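Local coordinates for CBS domain-containing protein (Pyrococcus horikoshii, PDB 2YZI), which is of unknown function but, as a tandem CBS-domain protein, probably acts as a regulatory module, perhaps by binding adenine-containing nucleotides, and may pair with a second copy, at the interface of chains A and B. Residues are numbered along the deposited sequence; one frame, centred on the assembly and turned at random. Chains: chain A/B, Hypothetical protein PH0107.

Contact 1: the interface of chains A and B. Residues chain A 56-57, 60; chain B 30, 34, 56, 59-60.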
# COMPACT_ATOMS: atom_id res chain seq x y z
N LYS A 56 -2.00 -2.56 7.45
CA LYS A 56 -2.19 -3.95 7.09
C LYS A 56 -0.80 -4.55 6.94
O LYS A 56 -0.54 -5.68 7.38
CB LYS A 56 -2.94 -4.05 5.77
CG LYS A 56 -4.40 -3.64 5.83
CD LYS A 56 -5.06 -3.87 4.49
CE LYS A 56 -6.55 -3.60 4.52
NZ LYS A 56 -7.08 -3.47 3.13
N SER A 57 0.08 -3.78 6.32
CA SER A 57 1.45 -4.21 6.11
C SER A 57 2.11 -4.57 7.44
O SER A 57 2.75 -5.62 7.55
CB SER A 57 2.24 -3.11 5.38
OG SER A 57 3.56 -3.52 5.09
N ILE A 60 1.16 -7.98 8.92
CA ILE A 60 1.86 -9.07 8.26
C ILE A 60 3.28 -9.22 8.79
O ILE A 60 3.72 -10.32 9.13
CB ILE A 60 1.94 -8.80 6.75
CG1 ILE A 60 0.53 -8.76 6.17
CG2 ILE A 60 2.79 -9.85 6.08
CD1 ILE A 60 0.47 -8.19 4.80
N SER B 30 4.83 -13.86 2.76
CA SER B 30 4.84 -12.63 3.56
C SER B 30 6.26 -12.15 3.83
O SER B 30 6.55 -10.95 3.74
CB SER B 30 4.12 -12.84 4.89
OG SER B 30 2.72 -12.92 4.72
N MSE B 34 8.20 -8.64 2.53
CA MSE B 34 8.82 -7.67 3.42
C MSE B 34 10.29 -7.50 3.06
O MSE B 34 10.83 -6.41 3.18
CB MSE B 34 8.68 -8.11 4.88
CG MSE B 34 7.24 -8.27 5.35
SE MSE B 34 6.22 -6.62 5.14
CE MSE B 34 4.57 -7.11 6.00
N LYS B 56 -1.09 -7.90 -0.06
CA LYS B 56 -0.96 -8.00 1.38
C LYS B 56 -2.37 -7.92 1.95
O LYS B 56 -2.71 -8.58 2.93
CB LYS B 56 -0.10 -6.85 1.91
CG LYS B 56 1.39 -6.97 1.59
CD LYS B 56 2.18 -5.78 2.14
CE LYS B 56 3.68 -5.93 1.87
NZ LYS B 56 4.49 -4.75 2.35
N ILE B 59 -4.11 -11.11 2.01
CA ILE B 59 -3.61 -11.88 3.14
C ILE B 59 -4.33 -11.51 4.43
O ILE B 59 -4.62 -12.38 5.25
CB ILE B 59 -2.09 -11.67 3.31
CG1 ILE B 59 -1.36 -12.37 2.17
CG2 ILE B 59 -1.62 -12.19 4.66
CD1 ILE B 59 0.10 -12.00 2.04
N ILE B 60 -4.65 -10.23 4.61
CA ILE B 60 -5.35 -9.80 5.82
C ILE B 60 -6.80 -10.28 5.80
O ILE B 60 -7.29 -10.86 6.77
CB ILE B 60 -5.33 -8.25 5.98
CG1 ILE B 60 -3.91 -7.73 6.19
CG2 ILE B 60 -6.18 -7.85 7.18
CD1 ILE B 60 -3.31 -8.11 7.52

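Contact 2: the interface of chains A and B. Residues chain A 104, 120; chain B 37, 120-121.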
# COMPACT_ATOMS: atom_id res chain seq x y z
N LYS A 104 4.25 4.49 3.50
CA LYS A 104 3.19 4.71 2.51
C LYS A 104 1.96 5.31 3.17
O LYS A 104 0.88 5.37 2.58
CB LYS A 104 2.82 3.40 1.83
CG LYS A 104 4.02 2.56 1.38
CD LYS A 104 3.62 1.49 0.38
CE LYS A 104 4.66 0.39 0.31
NZ LYS A 104 6.04 0.94 0.26
N LEU A 120 -0.58 7.06 -0.00
CA LEU A 120 -0.26 7.11 -1.42
C LEU A 120 -1.55 6.98 -2.22
O LEU A 120 -1.58 7.36 -3.39
CB LEU A 120 0.71 6.01 -1.80
CG LEU A 120 2.13 6.12 -1.23
CD1 LEU A 120 2.95 4.96 -1.77
CD2 LEU A 120 2.78 7.45 -1.60
N ASP B 37 10.33 -5.50 -0.32
CA ASP B 37 9.51 -4.31 -0.29
C ASP B 37 8.41 -4.20 -1.35
O ASP B 37 8.24 -3.14 -1.96
CB ASP B 37 10.42 -3.09 -0.40
CG ASP B 37 9.89 -1.90 0.35
OD1 ASP B 37 9.81 -1.98 1.59
OD2 ASP B 37 9.55 -0.88 -0.29
N LEU B 120 1.64 2.10 -6.29
CA LEU B 120 1.49 3.43 -5.74
C LEU B 120 2.87 3.97 -5.38
O LEU B 120 3.09 5.18 -5.40
CB LEU B 120 0.58 3.43 -4.51
CG LEU B 120 -0.90 3.15 -4.81
CD1 LEU B 120 -1.75 3.64 -3.65
CD2 LEU B 120 -1.32 3.87 -6.08
N SER B 121 3.79 3.06 -5.06
CA SER B 121 5.16 3.47 -4.74
C SER B 121 5.78 4.07 -5.99
O SER B 121 6.53 5.04 -5.91
CB SER B 121 5.99 2.28 -4.26
OG SER B 121 5.60 1.86 -2.97

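Contact 1: the interface of chains A and B
The amine NZ of B:Lys56 donates a hydrogen bond to the hydroxyl OG of A:Ser57 at 3.1 Å, and this polar link rides over an otherwise greasy meeting of two copies of helix 56-64. Both partners sit in the first turn of that helix, each in its own chain. The hydroxyl of A:Ser57 lies anti to its own backbone nitrogen (chi1 -177°), which carries it towards the approaching amine. B:Lys56 reaches it with a chain extended all the way from CG to NZ, so one residue does two jobs: its tip makes the bond while its aliphatic stem packs.

Across that stem, at about a right angle, runs A:Ile60, whose CD1 methyl touches CB of B:Lys56 at 3.2 Å, merely a tight contact, and lies 3.5 Å from CG. The other branch of the isoleucine, CG2, points away towards helix 26-35 of chain B, where it meets CB of B:Ser30 at 3.5 Å. The selenomethionine B:Met34, bent at chi2 (-58°), brings its terminal methyl CE up against CB of A:Ile60; the placement of CE is doubtful, because it also sits implausibly near the backbone oxygen O of A:Ser57. A:Ile60 is thus wedged between two helices of its partner, a worked case of a branched side chain using each arm on a different surface.

An alanine in place of B:Lys56 would probably leave the hydroxyl of A:Ser57 without this donor and open a gap beside the CD1 methyl of A:Ile60. On the other flank B:Ile60 takes part, crossing the base of A:Lys56 on a slant. Its CG1 lies 3.8 Å from CB of A:Lys56, and its CD1 methyl stands 3.7 Å from the backbone oxygen O of A:Lys56.

Contact 2: the interface of chains A and B
Helix 120-128 of chain A, which follows directly on strand 113-119 within the second CBS sequence range, meets the matching helix of chain B at its first residue, where A:Leu120 and B:Leu120 face each other near the two-fold axis. Their CB atoms are 3.7 Å apart, and each side chain reaches past the other to the opposite backbone. The CD1 methyl of A:Leu120 lies 3.6 Å from the carbonyl oxygen O of B:Leu120, while CD1 of B:Leu120 comes equally near, 3.6 Å, to the carbonyl carbon C of A:Leu120. The swap is reciprocal, as symmetry demands.

Beside this apolar pair, A:Lys104 stretches from the loop before strand 105-110 alongside the hydroxyl of B:Ser121. A bend at its last torsion (chi4 -45°) swings the amine off the line of the chain. The resulting hydrogen bond from NZ of A:Lys104 to OG of B:Ser121 is weak, at 3.4 Å. The side chain of B:Asp37 points back towards that of A:Lys104, and its OD2 lies 4.0 Å from NZ of A:Lys104, at roughly a right angle to the hydroxyl, a long salt bridge that is likely to act mainly through charge.

By joining leucine packing to a charged link with another part of chain B, the site helps hold the two copies of the deposited assembly together; such pairing through helices is common among CBS proteins, but the structure alone does not show that it persists in solution.

About 14 Å separates the C-alpha centres of contact 1 and contact 2, which share no residue but repeat one theme. Each uses the start of a helix that follows a strand, 56-64 in the first CBS range and 120-128 in the second, and each sets a lysine of one chain against the serine in the helix's second position in the other. Chain B also connects them through B:Met34 of contact 1 and B:Asp37 of contact 2, close in sequence. Like thus meets like in both halves, an arrangement consistent with the disc-shaped dimers common among CBS proteins.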